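Local coordinates for transmembrane oligosaccharyl transferase (Archaeoglobus fulgidus, PDB 3WAJ), which is an archaeal membrane protein of the oligosaccharyl transferase family, with an STT3-type multi-helix membrane region of the GT-C clan and a bound zinc ion, at residues F254-A258 / L284-A288. Residues are numbered along the deposited sequence; the frame is centred on the assembly and turned at random.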
ATOM      1  N   PHE A 254     -31.610   4.364  -5.223  1.00 54.21           N
ATOM      2  CA  PHE A 254     -30.695   5.408  -5.662  1.00 58.41           C
ATOM      3  C   PHE A 254     -30.978   6.731  -4.957  1.00 58.36           C
ATOM      4  O   PHE A 254     -30.050   7.460  -4.627  1.00 59.65           O
ATOM      5  CB  PHE A 254     -30.733   5.548  -7.190  1.00 55.35           C
ATOM      6  CG  PHE A 254     -30.026   4.434  -7.907  1.00 56.83           C
ATOM      7  CD1 PHE A 254     -28.745   4.048  -7.517  1.00 53.66           C
ATOM      8  CD2 PHE A 254     -30.636   3.762  -8.960  1.00 57.17           C
ATOM      9  CE1 PHE A 254     -28.074   3.018  -8.173  1.00 56.68           C
ATOM     10  CE2 PHE A 254     -29.975   2.722  -9.624  1.00 57.30           C
ATOM     11  CZ  PHE A 254     -28.690   2.353  -9.230  1.00 60.11           C
ATOM     12  N   ALA A 255     -32.252   7.031  -4.710  1.00 52.35           N
ATOM     13  CA  ALA A 255     -32.594   8.227  -3.943  1.00 51.93           C
ATOM     14  C   ALA A 255     -31.990   8.165  -2.536  1.00 51.79           C
ATOM     15  O   ALA A 255     -31.357   9.124  -2.074  1.00 53.35           O
ATOM     16  CB  ALA A 255     -34.109   8.427  -3.878  1.00 49.55           C
ATOM     17  N   VAL A 256     -32.177   7.034  -1.862  1.00 48.78           N
ATOM     18  CA  VAL A 256     -31.677   6.890  -0.504  1.00 49.86           C
ATOM     19  C   VAL A 256     -30.152   6.969  -0.473  1.00 51.12           C
ATOM     20  O   VAL A 256     -29.590   7.670   0.361  1.00 52.50           O
ATOM     21  CB  VAL A 256     -32.196   5.599   0.168  1.00 54.05           C
ATOM     22  CG1 VAL A 256     -31.449   5.318   1.472  1.00 52.98           C
ATOM     23  CG2 VAL A 256     -33.702   5.706   0.425  1.00 53.52           C
ATOM     24  N   SER A 257     -29.491   6.273  -1.394  1.00 48.85           N
ATOM     25  CA  SER A 257     -28.026   6.255  -1.429  1.00 48.61           C
ATOM     26  C   SER A 257     -27.476   7.665  -1.555  1.00 48.03           C
ATOM     27  O   SER A 257     -26.467   8.003  -0.931  1.00 51.69           O
ATOM     28  CB  SER A 257     -27.513   5.394  -2.587  1.00 48.11           C
ATOM     29  OG  SER A 257     -27.831   5.973  -3.840  1.00 48.69           O
ATOM     30  N   ALA A 258     -28.151   8.487  -2.361  1.00 44.32           N
ATOM     31  CA  ALA A 258     -27.747   9.881  -2.569  1.00 44.79           C
ATOM     32  C   ALA A 258     -27.873  10.706  -1.281  1.00 50.55           C
ATOM     33  O   ALA A 258     -27.032  11.552  -0.989  1.00 48.57           O
ATOM     34  CB  ALA A 258     -28.561  10.494  -3.669  1.00 39.61           C
ATOM     35  N   LEU A 284     -25.356   9.085  -8.231  1.00 37.47           N
ATOM     36  CA  LEU A 284     -26.463   8.467  -7.517  1.00 42.74           C
ATOM     37  C   LEU A 284     -27.813   9.160  -7.798  1.00 49.43           C
ATOM     38  O   LEU A 284     -28.836   8.486  -7.931  1.00 53.43           O
ATOM     39  CB  LEU A 284     -26.144   8.349  -6.020  1.00 44.18           C
ATOM     40  CG  LEU A 284     -24.826   7.601  -5.750  1.00 45.96           C
ATOM     41  CD1 LEU A 284     -24.447   7.637  -4.278  1.00 40.96           C
ATOM     42  CD2 LEU A 284     -24.899   6.150  -6.236  1.00 42.62           C
ATOM     43  N   LEU A 285     -27.815  10.490  -7.913  1.00 49.60           N
ATOM     44  CA  LEU A 285     -29.038  11.221  -8.268  1.00 47.47           C
ATOM     45  C   LEU A 285     -29.430  10.952  -9.715  1.00 45.79           C
ATOM     46  O   LEU A 285     -30.598  10.722 -10.015  1.00 48.23           O
ATOM     47  CB  LEU A 285     -28.878  12.729  -8.061  1.00 46.64           C
ATOM     48  CG  LEU A 285     -28.916  13.288  -6.644  1.00 48.67           C
ATOM     49  CD1 LEU A 285     -28.382  14.728  -6.642  1.00 45.04           C
ATOM     50  CD2 LEU A 285     -30.324  13.229  -6.063  1.00 47.07           C
ATOM     51  N   GLY A 286     -28.452  10.988 -10.612  1.00 42.99           N
ATOM     52  CA  GLY A 286     -28.710  10.702 -12.011  1.00 46.92           C
ATOM     53  C   GLY A 286     -29.307   9.316 -12.168  1.00 51.48           C
ATOM     54  O   GLY A 286     -30.295   9.140 -12.883  1.00 53.33           O
ATOM     55  N   SER A 287     -28.714   8.339 -11.484  1.00 48.64           N
ATOM     56  CA  SER A 287     -29.198   6.959 -11.532  1.00 49.80           C
ATOM     57  C   SER A 287     -30.658   6.873 -11.105  1.00 49.87           C
ATOM     58  O   SER A 287     -31.425   6.069 -11.632  1.00 53.01           O
ATOM     59  CB  SER A 287     -28.338   6.054 -10.642  1.00 44.35           C
ATOM     60  OG  SER A 287     -27.055   5.884 -11.205  1.00 38.82           O
ATOM     61  N   ALA A 288     -31.035   7.720 -10.151  1.00 43.31           N
ATOM     62  CA  ALA A 288     -32.401   7.735  -9.648  1.00 44.70           C
ATOM     63  C   ALA A 288     -33.325   8.232 -10.752  1.00 46.99           C
ATOM     64  O   ALA A 288     -34.438   7.739 -10.925  1.00 50.12           O
ATOM     65  CB  ALA A 288     -32.499   8.618  -8.432  1.00 40.64           C
TER
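F254 lays one face of its ring over the CB of S287, which stands 3.5 Å from the ring centroid and 9° off the ring normal, a CH-pi contact. Its CG is anti to the carbonyl carbon (chi1 -74°), and from a CB already directed at helix 278-303 this places the ring over S287. Its CB meets the CB of A288 at 3.8 Å; consistent with the small alanine, the CA atoms of F254 and A288 lie 4.9 Å apart. One turn further along helix 243-261, the CB of A258 touches both the CB of L284 and the CD2 of L285, a leucine that starts away from the contact but whose end returns to A258. S257 lies alongside L284, its OG 3.6 Å from the leucine CB.

The two segments run antiparallel, their axes 8.0 Å apart at closest and crossing at -162°, and pair large side chains (F254, L284) with small ones (S287, A288, A258, S257), a common way for helices of a membrane bundle to pack. Helix 221-234 adds A222 and I225 against F254, while I208 of helix 199-214 touches S257. S257 OG donates to F254 O at 2.8 Å, a carbonyl that also accepts from A258 N, and S287 OG is hydrogen-bonded to V283 O. With both hydroxyls engaged by their own helices, van der Waals packing and one CH-pi contact hold the segments, with no hydrogen bond between them.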